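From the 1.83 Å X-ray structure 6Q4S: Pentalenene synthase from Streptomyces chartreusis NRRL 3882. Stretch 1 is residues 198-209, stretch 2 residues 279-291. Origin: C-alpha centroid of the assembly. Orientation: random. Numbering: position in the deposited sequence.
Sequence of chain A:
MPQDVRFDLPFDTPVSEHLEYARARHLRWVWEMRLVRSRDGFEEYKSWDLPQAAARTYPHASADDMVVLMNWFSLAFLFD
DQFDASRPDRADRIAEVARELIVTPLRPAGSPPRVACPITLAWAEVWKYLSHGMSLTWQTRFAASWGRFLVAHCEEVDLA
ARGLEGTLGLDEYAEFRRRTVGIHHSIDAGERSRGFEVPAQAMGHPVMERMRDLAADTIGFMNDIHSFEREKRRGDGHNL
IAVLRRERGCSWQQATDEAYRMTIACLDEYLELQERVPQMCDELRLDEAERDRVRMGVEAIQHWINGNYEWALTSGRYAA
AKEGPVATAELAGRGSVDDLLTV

Stretch 1 (198-209) VPAQAMGHPVME
Stretch 2 279-291: QMCDELRLDEAER

Two segments of one chain, each made of two helical stretches joined by a loop or turn, meet in a mainly apolar contact, burying 507 Å² in total, with the His-205 ring contacting three residues of the second segment and a single weak hydrogen bond across it. The segments run in opposite directions, as the nearest CA pairs show: Pro-199 to Glu-290 at 6.4 Å, Gln-201 to Leu-284 at 7.4 Å and Val-207 to Met-280 at 7.3 Å.

In the first segment, Pro-199 occupies the N-cap position before helix 200-203, and His-205 (phi/psi -72/145) N-caps the helix starting at 206. His-205 takes chi1 t and chi2 -81°, so His-205 ND1 accepts from Val-207 N at 3.2 Å (157°). This leaves His-205 NE2 to donate to Glu-283 OE2 at 3.3 Å and 156°, a weak bond lying near the ring plane. Glu-283 reaches it with chi1 and chi2 both t.

Met-280 covers one face of the same ring: its CG stands 3.5 Å from the His-205 ring centroid, 8° off the normal, a CH-pi contact. With chi1 and chi2 t and chi3 p, Met-280 places SD 4.0 Å from Val-207 CB and CE 4.1 Å from Ala-202 CB.

Leu-284 (m, t) sets CD1 3.7 Å from Ala-202 CA and 3.8 Å from Gln-201 O. Arg-285 then adopts positive phi (64/41) in a Schellman motif, with Leu-286 N bonded to Cys-281 O at 3.0 Å and Arg-285 N to Asp-282 O at 3.0 Å. Leu-286 (-75/141; m, t) meets Gln-201 (p, m, chi3 54°) through Leu-286 CD2 to Gln-201 NE2 at 3.8 Å.

Asp-287 caps the next helix, its OD1 accepting from Glu-290 N at 2.9 Å and 179°; Glu-290 OE1 reciprocates by accepting from Asp-287 N at 3.1 Å. Beside this capped turn, Pro-199 CG packs 4.0 Å from Glu-290 CB.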

# COMPACT_ATOMS: atom_id res chain seq x y z
N VAL A 198 4.99 16.88 1.74
CA VAL A 198 4.14 17.51 2.76
C VAL A 198 4.49 16.88 4.10
O VAL A 198 4.65 15.65 4.15
CB VAL A 198 2.62 17.30 2.48
CG1 VAL A 198 1.77 17.83 3.65
CG2 VAL A 198 2.20 18.02 1.23
N PRO A 199 4.60 17.69 5.20
CA PRO A 199 4.94 17.08 6.51
C PRO A 199 3.96 16.03 6.92
O PRO A 199 2.73 16.27 6.85
CB PRO A 199 4.95 18.27 7.48
CG PRO A 199 5.41 19.39 6.59
CD PRO A 199 4.73 19.16 5.25
N ALA A 200 4.48 14.86 7.35
CA ALA A 200 3.63 13.66 7.50
C ALA A 200 2.52 13.89 8.51
O ALA A 200 1.41 13.39 8.32
CB ALA A 200 4.46 12.43 7.87
N GLN A 201 2.80 14.65 9.57
CA GLN A 201 1.78 14.96 10.59
C GLN A 201 0.66 15.88 10.05
O GLN A 201 -0.44 15.81 10.56
CB GLN A 201 2.41 15.53 11.89
CG GLN A 201 3.09 16.88 11.75
CD GLN A 201 4.55 16.81 11.32
OE1 GLN A 201 4.91 16.20 10.31
NE2 GLN A 201 5.39 17.47 12.05
N ALA A 202 0.94 16.70 9.03
CA ALA A 202 -0.10 17.42 8.31
C ALA A 202 -0.96 16.54 7.35
O ALA A 202 -2.21 16.65 7.30
CB ALA A 202 0.47 18.62 7.58
N MET A 203 -0.31 15.61 6.64
CA MET A 203 -1.03 14.68 5.75
C MET A 203 -2.06 13.81 6.49
O MET A 203 -3.11 13.56 5.95
CB MET A 203 -0.06 13.72 4.96
CG MET A 203 0.53 14.35 3.71
SD MET A 203 -0.60 14.81 2.34
CE MET A 203 -1.62 13.50 2.59
N GLY A 204 -1.74 13.39 7.69
CA GLY A 204 -2.65 12.63 8.57
C GLY A 204 -3.55 13.47 9.50
O GLY A 204 -4.29 12.93 10.29
N HIS A 205 -3.46 14.79 9.42
CA HIS A 205 -4.36 15.65 10.19
C HIS A 205 -5.80 15.62 9.59
O HIS A 205 -5.96 15.50 8.37
CB HIS A 205 -3.80 17.05 10.20
CG HIS A 205 -4.48 17.97 11.15
ND1 HIS A 205 -5.68 18.59 10.85
CD2 HIS A 205 -4.17 18.35 12.42
CE1 HIS A 205 -6.05 19.35 11.86
NE2 HIS A 205 -5.16 19.20 12.84
N PRO A 206 -6.83 15.69 10.44
CA PRO A 206 -8.22 15.60 9.92
C PRO A 206 -8.61 16.62 8.86
O PRO A 206 -9.41 16.33 7.98
CB PRO A 206 -9.09 15.78 11.17
CG PRO A 206 -8.24 15.44 12.33
CD PRO A 206 -6.79 15.64 11.92
N VAL A 207 -8.09 17.82 8.94
CA VAL A 207 -8.32 18.81 7.93
C VAL A 207 -7.82 18.41 6.55
O VAL A 207 -8.54 18.54 5.54
CB VAL A 207 -7.73 20.18 8.33
CG1 VAL A 207 -7.84 21.19 7.21
CG2 VAL A 207 -8.41 20.76 9.56
N MET A 208 -6.56 18.01 6.45
CA MET A 208 -6.01 17.60 5.17
C MET A 208 -6.65 16.30 4.63
O MET A 208 -6.88 16.18 3.42
CB MET A 208 -4.50 17.48 5.29
CG MET A 208 -3.80 17.02 4.02
SD MET A 208 -3.92 18.19 2.68
CE MET A 208 -2.42 19.17 3.05
N GLU A 209 -6.95 15.34 5.50
CA GLU A 209 -7.56 14.10 5.02
C GLU A 209 -8.91 14.39 4.42
O GLU A 209 -9.25 13.86 3.36
CB GLU A 209 -7.78 13.06 6.12
CG GLU A 209 -6.49 12.46 6.60
CD GLU A 209 -6.67 11.17 7.36
OE1 GLU A 209 -7.82 10.76 7.71
OE2 GLU A 209 -5.61 10.56 7.62
N GLN A 279 -4.60 27.50 11.00
CA GLN A 279 -4.84 26.99 12.37
C GLN A 279 -4.31 25.55 12.52
O GLN A 279 -3.87 25.17 13.61
CB GLN A 279 -6.34 27.09 12.73
CG GLN A 279 -6.83 26.23 13.90
CD GLN A 279 -8.35 26.29 14.05
OE1 GLN A 279 -8.89 27.30 14.49
NE2 GLN A 279 -9.04 25.20 13.67
N MET A 280 -4.40 24.74 11.47
CA MET A 280 -3.90 23.37 11.53
C MET A 280 -2.39 23.41 11.79
O MET A 280 -1.88 22.68 12.64
CB MET A 280 -4.22 22.58 10.24
CG MET A 280 -3.45 21.25 10.09
SD MET A 280 -3.74 20.51 8.47
CE MET A 280 -2.53 21.37 7.52
N CYS A 281 -1.69 24.26 11.04
CA CYS A 281 -0.26 24.40 11.18
C CYS A 281 0.14 24.86 12.56
O CYS A 281 1.14 24.38 13.08
CB CYS A 281 0.30 25.34 10.13
SG CYS A 281 0.17 24.74 8.43
N ASP A 282 -0.65 25.77 13.14
CA ASP A 282 -0.47 26.21 14.55
C ASP A 282 -0.67 25.06 15.55
O ASP A 282 0.15 24.84 16.42
CB ASP A 282 -1.46 27.36 14.92
CG ASP A 282 -1.24 28.64 14.10
OD1 ASP A 282 -0.19 28.82 13.45
OD2 ASP A 282 -2.13 29.51 14.08
N GLU A 283 -1.77 24.33 15.44
CA GLU A 283 -2.05 23.18 16.32
C GLU A 283 -0.97 22.07 16.25
O GLU A 283 -0.65 21.43 17.25
CB GLU A 283 -3.44 22.66 15.94
CG GLU A 283 -3.99 21.33 16.46
CD GLU A 283 -5.36 21.03 15.79
OE1 GLU A 283 -5.89 21.90 15.03
OE2 GLU A 283 -5.91 19.92 16.00
N LEU A 284 -0.41 21.87 15.05
CA LEU A 284 0.75 20.99 14.83
C LEU A 284 2.10 21.59 15.22
O LEU A 284 3.07 20.85 15.28
CB LEU A 284 0.82 20.57 13.33
CG LEU A 284 -0.34 19.67 12.90
CD1 LEU A 284 -0.37 19.49 11.40
CD2 LEU A 284 -0.31 18.35 13.67
N ARG A 285 2.18 22.90 15.46
CA ARG A 285 3.44 23.62 15.81
C ARG A 285 4.47 23.58 14.68
O ARG A 285 5.67 23.40 14.90
CB ARG A 285 4.08 23.09 17.10
CG ARG A 285 3.14 22.92 18.26
CD ARG A 285 3.93 22.42 19.46
NE ARG A 285 3.38 21.18 20.03
CZ ARG A 285 3.58 19.93 19.56
NH1 ARG A 285 4.31 19.69 18.47
NH2 ARG A 285 3.03 18.91 20.19
N LEU A 286 4.02 23.74 13.46
CA LEU A 286 4.96 23.67 12.36
C LEU A 286 5.80 24.95 12.29
O LEU A 286 5.29 26.02 12.52
CB LEU A 286 4.24 23.41 11.02
CG LEU A 286 3.27 22.24 10.94
CD1 LEU A 286 2.79 22.16 9.51
CD2 LEU A 286 3.91 20.93 11.40
N ASP A 287 7.08 24.80 11.99
CA ASP A 287 7.92 25.94 11.62
C ASP A 287 7.56 26.46 10.24
O ASP A 287 6.70 25.90 9.57
CB ASP A 287 9.42 25.59 11.76
CG ASP A 287 9.94 24.64 10.70
OD1 ASP A 287 9.61 24.71 9.48
OD2 ASP A 287 10.77 23.81 11.11
N GLU A 288 8.26 27.51 9.80
CA GLU A 288 7.89 28.24 8.59
C GLU A 288 8.15 27.45 7.28
O GLU A 288 7.38 27.56 6.33
CB GLU A 288 8.51 29.67 8.61
CG GLU A 288 9.37 30.10 7.43
CD GLU A 288 10.29 31.28 7.77
OE1 GLU A 288 11.39 31.39 7.16
OE2 GLU A 288 9.95 32.10 8.67
N ALA A 289 9.25 26.70 7.21
CA ALA A 289 9.54 25.91 6.02
C ALA A 289 8.55 24.69 5.89
O ALA A 289 8.14 24.35 4.81
CB ALA A 289 10.98 25.44 6.04
N GLU A 290 8.17 24.09 7.01
CA GLU A 290 7.08 23.11 7.06
C GLU A 290 5.75 23.74 6.57
O GLU A 290 5.09 23.17 5.68
CB GLU A 290 6.94 22.53 8.47
CG GLU A 290 8.13 21.63 8.82
CD GLU A 290 8.26 21.23 10.29
OE1 GLU A 290 7.70 21.89 11.22
OE2 GLU A 290 8.94 20.22 10.51
N ARG A 291 5.39 24.92 7.11
CA ARG A 291 4.20 25.68 6.64
C ARG A 291 4.20 25.87 5.17
O ARG A 291 3.14 25.73 4.51
CB ARG A 291 4.07 27.06 7.26
CG ARG A 291 3.52 27.04 8.65
CD ARG A 291 3.84 28.32 9.44
NE ARG A 291 3.45 28.05 10.81
CZ ARG A 291 2.24 28.27 11.33
NH1 ARG A 291 1.25 28.81 10.63
NH2 ARG A 291 2.01 27.90 12.58